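Local coordinates for protein cytochrome C2 (Rhodobacter capsulatus, PDB 1VYD) that carries electrons through its covalently bound heme, serving as the electron donor to oxidized bacteriochlorophyll in photosynthesis, at residues K8-N11 and K12-T15; Y38-V41 and G42-A45; D71-T74 and Y75-P79; A108-L111 and A112-K116. The protein carries 1 engineered substitution. All blocks are in the same frame, centred on the assembly; numbering follows the deposited sequence.

Overall arrangement
The four contacts follow one another along a single chain folded round one heme. Interaction 1 leaves helix 3-9 for the heme-attachment loop, interaction 2 is a turn in the long loop before helix 55-62, interaction 3 closes helix 69-77, and interaction 4 lies toward the end of helix 104-113. Interactions 1, 2 and 3 each border the heme, and the centres of 1 and 2 lie about 18 Å apart on opposite sides of the chain's centre. Interactions 2 and 3 touch directly, V40 and V41 on I72. Interaction 4 packs against all three: F10 of the first, Y38, G39 and V41 of the second, and I72 and A73 of the third.

Interaction 1 (K8-N11 and K12-T15); sequences KEFN and KCKT. With HEM (protoporphyrin IX containing Fe), chain C.
K12 folds back beside E9 and N11 and brings its ammonium group to both. NZ forms a salt bridge with E9 OE1 at 2.7 Å, meeting the oxygen nearly along its C-O bond. The same NZ donates to N11 OD1 at 3.0 Å, in the amide plane on a lone pair. Bends at chi2 (94°) and chi3 (50°) turn the lysine chain back alongside E9 and N11, where its charge has two oxygens to hold it. On the other flank F10 presents a ring face to C13: CB of C13 stands 3.4 Å from the ring centroid, close to the ring normal, as a CH-pi contact. SG of C13 lies obliquely to the same F10 ring, 4.1 Å from its centroid. The backbone turns with them, since F10 O accepts from both C13 N and K14 N, the latter at 3.0 Å. C13 is the first cysteine of the CXXCH heme-attachment motif and holds the heme covalently, so the phenyl ring backs the attachment point directly. Around this turn F10 packs on V107 and L111 of helix 104-113 and on V28 of strand 26-28, and E9 and C13 also rest on V107.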
loop_
_atom_site.group_PDB
_atom_site.type_symbol
_atom_site.label_atom_id
_atom_site.label_comp_id
_atom_site.label_asym_id
_atom_site.label_seq_id
_atom_site.Cartn_x
_atom_site.Cartn_y
_atom_site.Cartn_z
ATOM N N LYS A 8 11.748 3.725 9.313
ATOM C CA LYS A 8 12.107 2.631 10.232
ATOM C C LYS A 8 10.916 1.690 10.402
ATOM O O LYS A 8 11.083 0.490 10.491
ATOM C CB LYS A 8 12.577 3.189 11.567
ATOM C CG LYS A 8 13.699 4.230 11.499
ATOM C CD LYS A 8 13.612 5.094 12.760
ATOM C CE LYS A 8 14.808 6.037 12.928
ATOM N NZ LYS A 8 16.130 5.371 12.944
ATOM N N GLU A 9 9.667 2.160 10.308
ATOM C CA GLU A 9 8.481 1.333 10.452
ATOM C C GLU A 9 8.244 0.444 9.212
ATOM O O GLU A 9 7.519 -0.517 9.416
ATOM C CB GLU A 9 7.224 2.143 10.648
ATOM C CG GLU A 9 7.110 3.077 11.811
ATOM C CD GLU A 9 7.078 2.360 13.149
ATOM O OE1 GLU A 9 6.954 1.120 13.216
ATOM O OE2 GLU A 9 7.217 3.070 14.171
ATOM N N PHE A 10 8.775 0.760 8.034
ATOM C CA PHE A 10 8.685 -0.020 6.822
ATOM C C PHE A 10 9.340 -1.398 6.924
ATOM O O PHE A 10 9.040 -2.286 6.109
ATOM C CB PHE A 10 9.414 0.742 5.642
ATOM C CG PHE A 10 8.925 0.262 4.303
ATOM C CD1 PHE A 10 7.599 0.520 3.916
ATOM C CD2 PHE A 10 9.685 -0.694 3.590
ATOM C CE1 PHE A 10 7.104 0.061 2.706
ATOM C CE2 PHE A 10 9.146 -1.193 2.417
ATOM C CZ PHE A 10 7.908 -0.775 1.950
ATOM N N ASN A 11 10.095 -1.715 7.987
ATOM C CA ASN A 11 10.602 -3.000 8.346
ATOM C C ASN A 11 9.407 -3.940 8.580
ATOM O O ASN A 11 9.701 -5.108 8.438
ATOM C CB ASN A 11 11.481 -3.093 9.625
ATOM C CG ASN A 11 10.814 -2.707 10.958
ATOM O OD1 ASN A 11 9.612 -2.373 11.048
ATOM N ND2 ASN A 11 11.542 -2.626 12.053
ATOM N N LYS A 12 8.144 -3.551 8.789
ATOM C CA LYS A 12 7.045 -4.500 8.730
ATOM C C LYS A 12 6.500 -4.702 7.311
ATOM O O LYS A 12 5.299 -5.088 7.243
ATOM C CB LYS A 12 5.850 -3.871 9.508
ATOM C CG LYS A 12 5.751 -4.318 10.944
ATOM C CD LYS A 12 6.392 -3.482 11.987
ATOM C CE LYS A 12 6.271 -2.004 12.199
ATOM N NZ LYS A 12 7.473 -1.571 12.994
ATOM N N CYS A 13 6.991 -3.920 6.314
ATOM C CA CYS A 13 6.324 -4.034 4.999
ATOM C C CYS A 13 7.205 -4.808 4.070
ATOM O O CYS A 13 6.775 -5.485 3.140
ATOM C CB CYS A 13 6.209 -2.581 4.403
ATOM S SG CYS A 13 5.315 -1.496 5.577
ATOM N N LYS A 14 8.501 -4.713 4.371
ATOM C CA LYS A 14 9.553 -5.258 3.482
ATOM C C LYS A 14 9.559 -6.775 3.397
ATOM O O LYS A 14 10.112 -7.285 2.422
ATOM C CB LYS A 14 10.968 -4.818 3.853
ATOM C CG LYS A 14 11.766 -5.663 4.756
ATOM C CD LYS A 14 13.276 -5.484 4.528
ATOM C CE LYS A 14 13.881 -6.831 4.052
ATOM N NZ LYS A 14 14.987 -7.239 5.019
ATOM N N THR A 15 8.861 -7.456 4.271
ATOM C CA THR A 15 8.744 -8.918 4.174
ATOM C C THR A 15 7.925 -9.289 2.945
ATOM O O THR A 15 7.920 -10.450 2.568
ATOM C CB THR A 15 7.857 -9.279 5.422
ATOM O OG1 THR A 15 8.568 -8.832 6.568
ATOM C CG2 THR A 15 7.731 -10.761 5.599
HETATM C CHA HEM C . -1.226 -4.438 -1.193
HETATM C CHB HEM C . 0.954 -1.223 1.749
HETATM C CHC HEM C . 2.502 -4.899 4.552
HETATM C CHD HEM C . 1.044 -8.068 1.145
HETATM C C1A HEM C . -0.821 -3.263 -0.568
HETATM C C2A HEM C . -1.152 -1.918 -0.992
HETATM C C3A HEM C . -0.562 -1.080 -0.167
HETATM C C4A HEM C . 0.157 -1.848 0.802
HETATM C CMA HEM C . -0.485 0.461 -0.047
HETATM C CAA HEM C . -2.056 -1.626 -2.239
HETATM C CBA HEM C . -1.173 -1.478 -3.456
HETATM C CGA HEM C . -1.815 -1.190 -4.797
HETATM O O1A HEM C . -3.064 -1.007 -4.877
HETATM O O2A HEM C . -1.016 -1.314 -5.756
HETATM C C1B HEM C . 1.545 -1.998 2.728
HETATM C C2B HEM C . 2.224 -1.425 3.865
HETATM C C3B HEM C . 2.597 -2.456 4.635
HETATM C C4B HEM C . 2.238 -3.679 3.995
HETATM C CMB HEM C . 2.466 0.110 4.076
HETATM C CAB HEM C . 3.256 -2.432 6.037
HETATM C CBB HEM C . 2.679 -1.660 7.032
HETATM C C1C HEM C . 2.234 -6.065 3.841
HETATM C C2C HEM C . 2.662 -7.389 4.272
HETATM C C3C HEM C . 2.244 -8.247 3.364
HETATM C C4C HEM C . 1.564 -7.514 2.311
HETATM C CMC HEM C . 3.489 -7.590 5.556
HETATM C CAC HEM C . 2.298 -9.790 3.353
HETATM C CBC HEM C . 2.240 -10.559 4.489
HETATM C C1D HEM C . 0.341 -7.339 0.203
HETATM C C2D HEM C . -0.435 -7.929 -0.856
HETATM C C3D HEM C . -1.059 -6.926 -1.501
HETATM C C4D HEM C . -0.746 -5.689 -0.826
HETATM C CMD HEM C . -0.435 -9.438 -1.149
HETATM C CAD HEM C . -2.050 -6.985 -2.661
HETATM C CBD HEM C . -3.485 -6.940 -2.020
HETATM C CGD HEM C . -4.572 -7.667 -2.760
HETATM O O1D HEM C . -5.611 -7.812 -2.069
HETATM O O2D HEM C . -4.370 -8.221 -3.885
HETATM N NA HEM C . -0.021 -3.183 0.522
HETATM N NB HEM C . 1.607 -3.356 2.797
HETATM N NC HEM C . 1.553 -6.164 2.648
HETATM N ND HEM C . 0.116 -5.966 0.232
HETATM FE FE HEM C . 0.799 -4.676 1.553
#

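Interaction 2 (Y38-V41 and G42-A45); sequences YGVV and GRTA. With HEM (protoporphyrin IX containing Fe), chain C.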
loop_
_atom_site.group_PDB
_atom_site.type_symbol
_atom_site.label_atom_id
_atom_site.label_comp_id
_atom_site.label_asym_id
_atom_site.label_seq_id
_atom_site.Cartn_x
_atom_site.Cartn_y
_atom_site.Cartn_z
ATOM N N TYR A 38 6.826 1.939 -4.689
ATOM C CA TYR A 38 7.319 3.187 -5.239
ATOM C C TYR A 38 6.213 3.871 -6.010
ATOM O O TYR A 38 5.632 3.171 -6.838
ATOM C CB TYR A 38 8.460 2.915 -6.304
ATOM C CG TYR A 38 9.074 4.223 -6.819
ATOM C CD1 TYR A 38 8.560 4.938 -7.901
ATOM C CD2 TYR A 38 10.194 4.730 -6.169
ATOM C CE1 TYR A 38 9.094 6.125 -8.356
ATOM C CE2 TYR A 38 10.815 5.913 -6.569
ATOM C CZ TYR A 38 10.232 6.583 -7.661
ATOM O OH TYR A 38 10.844 7.726 -8.054
ATOM N N GLY A 39 5.894 5.128 -5.801
ATOM C CA GLY A 39 4.849 5.843 -6.479
ATOM C C GLY A 39 3.451 5.389 -6.141
ATOM O O GLY A 39 2.481 5.702 -6.819
ATOM N N VAL A 40 3.227 4.703 -5.021
ATOM C CA VAL A 40 1.846 4.192 -4.723
ATOM C C VAL A 40 1.009 5.337 -4.217
ATOM O O VAL A 40 -0.182 5.250 -4.277
ATOM C CB VAL A 40 1.843 3.042 -3.710
ATOM C CG1 VAL A 40 2.333 3.525 -2.311
ATOM C CG2 VAL A 40 0.429 2.495 -3.513
ATOM N N VAL A 41 1.542 6.438 -3.687
ATOM C CA VAL A 41 0.764 7.603 -3.326
ATOM C C VAL A 41 0.243 8.306 -4.596
ATOM O O VAL A 41 1.034 8.819 -5.405
ATOM C CB VAL A 41 1.490 8.607 -2.410
ATOM C CG1 VAL A 41 0.549 9.781 -2.021
ATOM C CG2 VAL A 41 1.851 7.910 -1.084
ATOM N N GLY A 42 -1.077 8.329 -4.851
ATOM C CA GLY A 42 -1.604 8.975 -6.027
ATOM C C GLY A 42 -1.856 7.950 -7.102
ATOM O O GLY A 42 -2.330 8.262 -8.178
ATOM N N ARG A 43 -1.544 6.661 -6.874
ATOM C CA ARG A 43 -1.764 5.697 -7.954
ATOM C C ARG A 43 -3.094 4.936 -7.815
ATOM O O ARG A 43 -3.528 4.812 -6.671
ATOM C CB ARG A 43 -0.620 4.686 -7.877
ATOM C CG ARG A 43 -0.740 3.525 -8.851
ATOM C CD ARG A 43 0.596 2.739 -8.869
ATOM N NE ARG A 43 0.697 1.638 -7.943
ATOM C CZ ARG A 43 1.713 1.127 -7.240
ATOM N NH1 ARG A 43 1.615 0.030 -6.416
ATOM N NH2 ARG A 43 2.988 1.559 -7.210
ATOM N N THR A 44 -3.765 4.616 -8.915
ATOM C CA THR A 44 -5.059 3.937 -8.838
ATOM C C THR A 44 -4.875 2.568 -8.138
ATOM O O THR A 44 -3.947 1.870 -8.525
ATOM C CB THR A 44 -5.647 3.727 -10.261
ATOM O OG1 THR A 44 -5.684 5.049 -10.851
ATOM C CG2 THR A 44 -7.048 3.143 -10.344
ATOM N N ALA A 45 -5.754 2.239 -7.180
ATOM C CA ALA A 45 -5.659 0.970 -6.495
ATOM C C ALA A 45 -5.709 -0.231 -7.434
ATOM O O ALA A 45 -6.451 -0.280 -8.417
ATOM C CB ALA A 45 -6.761 0.704 -5.474
HETATM C CHA HEM C . -1.226 -4.438 -1.193
HETATM C CHB HEM C . 0.954 -1.223 1.749
HETATM C CHC HEM C . 2.502 -4.899 4.552
HETATM C CHD HEM C . 1.044 -8.068 1.145
HETATM C C1A HEM C . -0.821 -3.263 -0.568
HETATM C C2A HEM C . -1.152 -1.918 -0.992
HETATM C C3A HEM C . -0.562 -1.080 -0.167
HETATM C C4A HEM C . 0.157 -1.848 0.802
HETATM C CMA HEM C . -0.485 0.461 -0.047
HETATM C CAA HEM C . -2.056 -1.626 -2.239
HETATM C CBA HEM C . -1.173 -1.478 -3.456
HETATM C CGA HEM C . -1.815 -1.190 -4.797
HETATM O O1A HEM C . -3.064 -1.007 -4.877
HETATM O O2A HEM C . -1.016 -1.314 -5.756
HETATM C C1B HEM C . 1.545 -1.998 2.728
HETATM C C2B HEM C . 2.224 -1.425 3.865
HETATM C C3B HEM C . 2.597 -2.456 4.635
HETATM C C4B HEM C . 2.238 -3.679 3.995
HETATM C CMB HEM C . 2.466 0.110 4.076
HETATM C CAB HEM C . 3.256 -2.432 6.037
HETATM C CBB HEM C . 2.679 -1.660 7.032
HETATM C C1C HEM C . 2.234 -6.065 3.841
HETATM C C2C HEM C . 2.662 -7.389 4.272
HETATM C C3C HEM C . 2.244 -8.247 3.364
HETATM C C4C HEM C . 1.564 -7.514 2.311
HETATM C CMC HEM C . 3.489 -7.590 5.556
HETATM C CAC HEM C . 2.298 -9.790 3.353
HETATM C CBC HEM C . 2.240 -10.559 4.489
HETATM C C1D HEM C . 0.341 -7.339 0.203
HETATM C C2D HEM C . -0.435 -7.929 -0.856
HETATM C C3D HEM C . -1.059 -6.926 -1.501
HETATM C C4D HEM C . -0.746 -5.689 -0.826
HETATM C CMD HEM C . -0.435 -9.438 -1.149
HETATM C CAD HEM C . -2.050 -6.985 -2.661
HETATM C CBD HEM C . -3.485 -6.940 -2.020
HETATM C CGD HEM C . -4.572 -7.667 -2.760
HETATM O O1D HEM C . -5.611 -7.812 -2.069
HETATM O O2D HEM C . -4.370 -8.221 -3.885
HETATM N NA HEM C . -0.021 -3.183 0.522
HETATM N NB HEM C . 1.607 -3.356 2.797
HETATM N NC HEM C . 1.553 -6.164 2.648
HETATM N ND HEM C . 0.116 -5.966 0.232
HETATM FE FE HEM C . 0.799 -4.676 1.553
HETATM O O HOH W 1 3.827 3.108 -9.297
#
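A type II beta turn from V40 to R43, next to the heme, directs an arginine at one of the propionates. The turn is closed by R43 N donating to V40 O at 3.3 Å, and its third position is G42, with a positive phi; a CB there would fall 2.4 Å from V41 O, so the turn calls for the residue it has. R43 carries most of the contact. Its CG lies opposite the backbone N (chi1 175°) and the chain runs extended until its third torsion, where chi3 (92°) turns the guanidinium back alongside the first segment. One face of that flat group covers V40 CA, and CB of V40 stands 4.0 Å from NH2 of R43. Y38 O and the propionate oxygen O2A both lie at the edge of the guanidinium, in its plane. Two oxygens share NH1, because N36 O accepts from it as well as the propionate, which probably limits the rotation of the group and helps balance the negative charge of the propionate. V40 and V41 meanwhile rest on I72 of helix 69-77. A water also links the two segments, accepting from R43 NH2 at 2.7 Å and donating to Y38 O, while the direct bond to the heme is almost straight: R43 NH1 to O2A, 3.0 Å with an angle of 170° at the hydrogen.

Interaction 3 (D71-T74 and Y75-P79); sequences DIAT and YVKDP. With HEM (protoporphyrin IX containing Fe), chain C.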
loop_
_atom_site.group_PDB
_atom_site.type_symbol
_atom_site.label_atom_id
_atom_site.label_comp_id
_atom_site.label_asym_id
_atom_site.label_seq_id
_atom_site.Cartn_x
_atom_site.Cartn_y
_atom_site.Cartn_z
ATOM N N ASP A 71 -5.637 7.531 3.272
ATOM C CA ASP A 71 -6.162 6.216 2.991
ATOM C C ASP A 71 -5.096 5.126 3.190
ATOM O O ASP A 71 -5.453 4.016 3.540
ATOM C CB ASP A 71 -6.758 6.064 1.585
ATOM C CG ASP A 71 -7.837 7.116 1.369
ATOM O OD1 ASP A 71 -7.755 7.923 0.419
ATOM O OD2 ASP A 71 -8.772 7.086 2.182
ATOM N N ILE A 72 -3.820 5.314 2.921
ATOM C CA ILE A 72 -2.865 4.237 3.181
ATOM C C ILE A 72 -2.812 3.924 4.670
ATOM O O ILE A 72 -2.894 2.748 5.070
ATOM C CB ILE A 72 -1.459 4.603 2.633
ATOM C CG1 ILE A 72 -1.622 4.606 1.090
ATOM C CG2 ILE A 72 -0.450 3.572 3.127
ATOM C CD1 ILE A 72 -0.366 5.003 0.363
ATOM N N ALA A 73 -2.679 5.003 5.482
ATOM C CA ALA A 73 -2.708 4.908 6.944
ATOM C C ALA A 73 -3.896 4.137 7.480
ATOM O O ALA A 73 -3.702 3.378 8.426
ATOM C CB ALA A 73 -2.921 6.294 7.617
ATOM N N THR A 74 -5.096 4.311 6.923
ATOM C CA THR A 74 -6.247 3.545 7.457
ATOM C C THR A 74 -6.269 2.140 6.906
ATOM O O THR A 74 -6.752 1.188 7.522
ATOM C CB THR A 74 -7.575 4.213 7.023
ATOM O OG1 THR A 74 -7.646 5.584 7.484
ATOM C CG2 THR A 74 -8.770 3.482 7.586
ATOM N N TYR A 75 -5.903 1.975 5.613
ATOM C CA TYR A 75 -5.994 0.631 5.003
ATOM C C TYR A 75 -5.074 -0.362 5.692
ATOM O O TYR A 75 -5.427 -1.501 5.899
ATOM C CB TYR A 75 -5.566 0.693 3.548
ATOM C CG TYR A 75 -5.208 -0.629 2.883
ATOM C CD1 TYR A 75 -6.167 -1.547 2.444
ATOM C CD2 TYR A 75 -3.875 -0.911 2.598
ATOM C CE1 TYR A 75 -5.832 -2.660 1.696
ATOM C CE2 TYR A 75 -3.515 -1.993 1.834
ATOM C CZ TYR A 75 -4.504 -2.886 1.432
ATOM O OH TYR A 75 -4.120 -3.987 0.674
ATOM N N VAL A 76 -3.884 0.021 6.036
ATOM C CA VAL A 76 -2.769 -0.745 6.650
ATOM C C VAL A 76 -3.118 -1.161 8.060
ATOM O O VAL A 76 -2.767 -2.236 8.544
ATOM C CB VAL A 76 -1.618 0.265 6.393
ATOM C CG1 VAL A 76 -0.936 0.908 7.582
ATOM C CG2 VAL A 76 -0.615 -0.171 5.363
ATOM N N LYS A 77 -3.966 -0.463 8.823
ATOM C CA LYS A 77 -4.453 -0.868 10.135
ATOM C C LYS A 77 -5.403 -2.050 9.981
ATOM O O LYS A 77 -5.436 -2.917 10.877
ATOM C CB LYS A 77 -5.251 0.185 10.909
ATOM C CG LYS A 77 -4.464 1.321 11.477
ATOM C CD LYS A 77 -5.248 2.628 11.420
ATOM C CE LYS A 77 -4.607 3.626 12.381
ATOM N NZ LYS A 77 -4.133 4.870 11.674
ATOM N N ASP A 78 -6.159 -2.097 8.883
ATOM C CA ASP A 78 -7.028 -3.290 8.744
ATOM C C ASP A 78 -7.525 -3.326 7.321
ATOM O O ASP A 78 -8.520 -2.671 6.977
ATOM C CB ASP A 78 -8.190 -3.212 9.747
ATOM C CG ASP A 78 -8.993 -4.470 9.802
ATOM O OD1 ASP A 78 -9.435 -4.704 10.946
ATOM O OD2 ASP A 78 -9.190 -5.312 8.890
ATOM N N PRO A 79 -6.757 -3.948 6.446
ATOM C CA PRO A 79 -7.001 -3.939 5.018
ATOM C C PRO A 79 -8.334 -4.506 4.662
ATOM O O PRO A 79 -9.038 -3.938 3.808
ATOM C CB PRO A 79 -5.823 -4.690 4.409
ATOM C CG PRO A 79 -4.818 -4.942 5.492
ATOM C CD PRO A 79 -5.514 -4.723 6.800
HETATM C CHA HEM C . -1.226 -4.438 -1.193
HETATM C CHB HEM C . 0.954 -1.223 1.749
HETATM C CHC HEM C . 2.502 -4.899 4.552
HETATM C CHD HEM C . 1.044 -8.068 1.145
HETATM C C1A HEM C . -0.821 -3.263 -0.568
HETATM C C2A HEM C . -1.152 -1.918 -0.992
HETATM C C3A HEM C . -0.562 -1.080 -0.167
HETATM C C4A HEM C . 0.157 -1.848 0.802
HETATM C CMA HEM C . -0.485 0.461 -0.047
HETATM C CAA HEM C . -2.056 -1.626 -2.239
HETATM C CBA HEM C . -1.173 -1.478 -3.456
HETATM C CGA HEM C . -1.815 -1.190 -4.797
HETATM O O1A HEM C . -3.064 -1.007 -4.877
HETATM O O2A HEM C . -1.016 -1.314 -5.756
HETATM C C1B HEM C . 1.545 -1.998 2.728
HETATM C C2B HEM C . 2.224 -1.425 3.865
HETATM C C3B HEM C . 2.597 -2.456 4.635
HETATM C C4B HEM C . 2.238 -3.679 3.995
HETATM C CMB HEM C . 2.466 0.110 4.076
HETATM C CAB HEM C . 3.256 -2.432 6.037
HETATM C CBB HEM C . 2.679 -1.660 7.032
HETATM C C1C HEM C . 2.234 -6.065 3.841
HETATM C C2C HEM C . 2.662 -7.389 4.272
HETATM C C3C HEM C . 2.244 -8.247 3.364
HETATM C C4C HEM C . 1.564 -7.514 2.311
HETATM C CMC HEM C . 3.489 -7.590 5.556
HETATM C CAC HEM C . 2.298 -9.790 3.353
HETATM C CBC HEM C . 2.240 -10.559 4.489
HETATM C C1D HEM C . 0.341 -7.339 0.203
HETATM C C2D HEM C . -0.435 -7.929 -0.856
HETATM C C3D HEM C . -1.059 -6.926 -1.501
HETATM C C4D HEM C . -0.746 -5.689 -0.826
HETATM C CMD HEM C . -0.435 -9.438 -1.149
HETATM C CAD HEM C . -2.050 -6.985 -2.661
HETATM C CBD HEM C . -3.485 -6.940 -2.020
HETATM C CGD HEM C . -4.572 -7.667 -2.760
HETATM O O1D HEM C . -5.611 -7.812 -2.069
HETATM O O2D HEM C . -4.370 -8.221 -3.885
HETATM N NA HEM C . -0.021 -3.183 0.522
HETATM N NB HEM C . 1.607 -3.356 2.797
HETATM N NC HEM C . 1.553 -6.164 2.648
HETATM N ND HEM C . 0.116 -5.966 0.232
HETATM FE FE HEM C . 0.799 -4.676 1.553
HETATM O O HOH W 2 -8.713 -0.099 8.087
#
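Y75 N donates to D71 O at 2.9 Å, and Y75 CB sits close to the same oxygen. A chi1 of 163° swings the tyrosine ring out from the helix to the heme, where its CE2 comes to 3.7 Å from heme C3A. Its phenol oxygen OH lies 3.5 Å from the bridging carbon CHA of the porphyrin. The ring also touches the axial ligand M96 and meets the W67 ring with planes at about 50°. Cut back to an alanine, this position is likely to leave a gap beside the porphyrin and M96 without the tyrosine ring packed against it. V76 makes the next backbone bond, its N donating to I72 O at 3.1 Å. CG2 of V76 reaches the heme methyl CMB at 3.4 Å and lies more loosely against CG2 of I72. Helix 69-77 thus forms a wall of the heme crevice on the methionine side, as in the cytochrome c fold, with two consecutive residues on the porphyrin. K77 runs back along the helix instead, its CD lying 3.5 Å from A73 O. At D78 the helix gives way: a weak bond from D78 N to Y75 O marks the break, and the carboxylate serves as N-cap of helix 79-87, OD2 accepting from A81 N just ahead of F82, on which D71 and T74 pack.

Interaction 4 (A108-L111 and A112-K116); sequences AAYL and ASVVK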
loop_
_atom_site.group_PDB
_atom_site.type_symbol
_atom_site.label_atom_id
_atom_site.label_comp_id
_atom_site.label_asym_id
_atom_site.label_seq_id
_atom_site.Cartn_x
_atom_site.Cartn_y
_atom_site.Cartn_z
ATOM N N ALA A 108 2.927 6.019 5.661
ATOM C CA ALA A 108 2.266 6.741 4.618
ATOM C C ALA A 108 3.024 7.977 4.156
ATOM O O ALA A 108 3.235 8.084 2.931
ATOM C CB ALA A 108 0.862 7.193 4.993
ATOM N N ALA A 109 3.528 8.780 5.067
ATOM C CA ALA A 109 4.365 9.954 4.779
ATOM C C ALA A 109 5.696 9.491 4.185
ATOM O O ALA A 109 6.244 10.081 3.265
ATOM C CB ALA A 109 4.753 10.729 6.043
ATOM N N TYR A 110 6.256 8.403 4.751
ATOM C CA TYR A 110 7.484 7.871 4.185
ATOM C C TYR A 110 7.251 7.415 2.726
ATOM O O TYR A 110 8.155 7.536 1.902
ATOM C CB TYR A 110 7.989 6.699 5.049
ATOM C CG TYR A 110 9.089 5.908 4.385
ATOM C CD1 TYR A 110 10.315 6.525 4.136
ATOM C CD2 TYR A 110 8.914 4.612 3.957
ATOM C CE1 TYR A 110 11.352 5.879 3.471
ATOM C CE2 TYR A 110 9.941 3.878 3.338
ATOM C CZ TYR A 110 11.112 4.556 3.040
ATOM O OH TYR A 110 12.146 3.870 2.416
ATOM N N LEU A 111 6.148 6.771 2.365
ATOM C CA LEU A 111 5.936 6.355 0.979
ATOM C C LEU A 111 5.793 7.547 0.028
ATOM O O LEU A 111 6.337 7.506 -1.087
ATOM C CB LEU A 111 4.753 5.375 0.825
ATOM C CG LEU A 111 4.901 4.019 1.534
ATOM C CD1 LEU A 111 3.571 3.284 1.702
ATOM C CD2 LEU A 111 5.855 3.140 0.752
ATOM N N ALA A 112 5.190 8.663 0.450
ATOM C CA ALA A 112 5.073 9.857 -0.391
ATOM C C ALA A 112 6.426 10.541 -0.598
ATOM O O ALA A 112 6.663 11.140 -1.657
ATOM C CB ALA A 112 4.159 10.944 0.232
ATOM N N SER A 113 7.329 10.447 0.383
ATOM C CA SER A 113 8.557 11.208 0.284
ATOM C C SER A 113 9.618 10.514 -0.549
ATOM O O SER A 113 10.596 11.148 -0.962
ATOM C CB SER A 113 9.139 11.435 1.691
ATOM O OG SER A 113 9.799 10.238 2.094
ATOM N N VAL A 114 9.390 9.259 -0.868
ATOM C CA VAL A 114 10.412 8.406 -1.472
ATOM C C VAL A 114 10.620 8.662 -2.942
ATOM O O VAL A 114 11.680 8.380 -3.481
ATOM C CB VAL A 114 9.943 6.944 -1.160
ATOM C CG1 VAL A 114 9.349 6.259 -2.371
ATOM C CG2 VAL A 114 11.118 6.215 -0.559
ATOM N N VAL A 115 9.611 9.182 -3.603
ATOM C CA VAL A 115 9.715 9.541 -5.012
ATOM C C VAL A 115 10.358 10.920 -5.083
ATOM O O VAL A 115 10.883 11.321 -6.114
ATOM C CB VAL A 115 8.319 9.551 -5.690
ATOM C CG1 VAL A 115 7.568 8.238 -5.415
ATOM C CG2 VAL A 115 7.484 10.713 -5.183
ATOM N N LYS A 116 10.178 11.759 -4.093
ATOM C CA LYS A 116 10.372 13.198 -4.060
ATOM C C LYS A 116 11.824 13.637 -4.200
ATOM O O LYS A 116 12.686 12.752 -3.838
ATOM C CB LYS A 116 9.743 13.786 -2.778
ATOM C CG LYS A 116 10.794 14.111 -1.737
ATOM C CD LYS A 116 10.355 13.975 -0.297
ATOM C CE LYS A 116 10.075 15.252 0.444
ATOM N NZ LYS A 116 9.248 14.958 1.677
#
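Toward its C-terminal end, helix 104-113 is held by backbone bonds from A112 N to A108 O and from S113 N to A109 O. The second, at 3.1 Å, is noticeably bent. At S113 the side chain doubles back on this turn: OG, placed between the backbone N and the carbonyl carbon (chi1 79°), meets Y110 O from above the carbonyl plane. That bond, from S113 OG to Y110 O, is 3.2 Å long, and S113 N adds a weak bond to the same oxygen. Without the hydroxyl, as with an alanine, Y110 O would probably lose its side-chain donor and keep, among the bonds described here, the weak one from S113 N. Y110 and V114 cross obliquely, V114 CG2 coming to 3.9 Å from the phenol OH of Y110 and lying nearly as close to CZ. This is the C-terminal helix of the cytochrome c fold, which packs on the N-terminal one: Y110 touches E7 and S113 touches A3 of helix 3-9. V114 CG1 turns the other way, 3.5 Å from L111 O, while L111 itself lies inward, packing on L37 and I19, its side chain about 4 Å from the heme. Past S113 the chain still curls, K116 N donating to S113 O at 3.2 Å, and V115 leans on Y38 of the loop that follows strand 26-28.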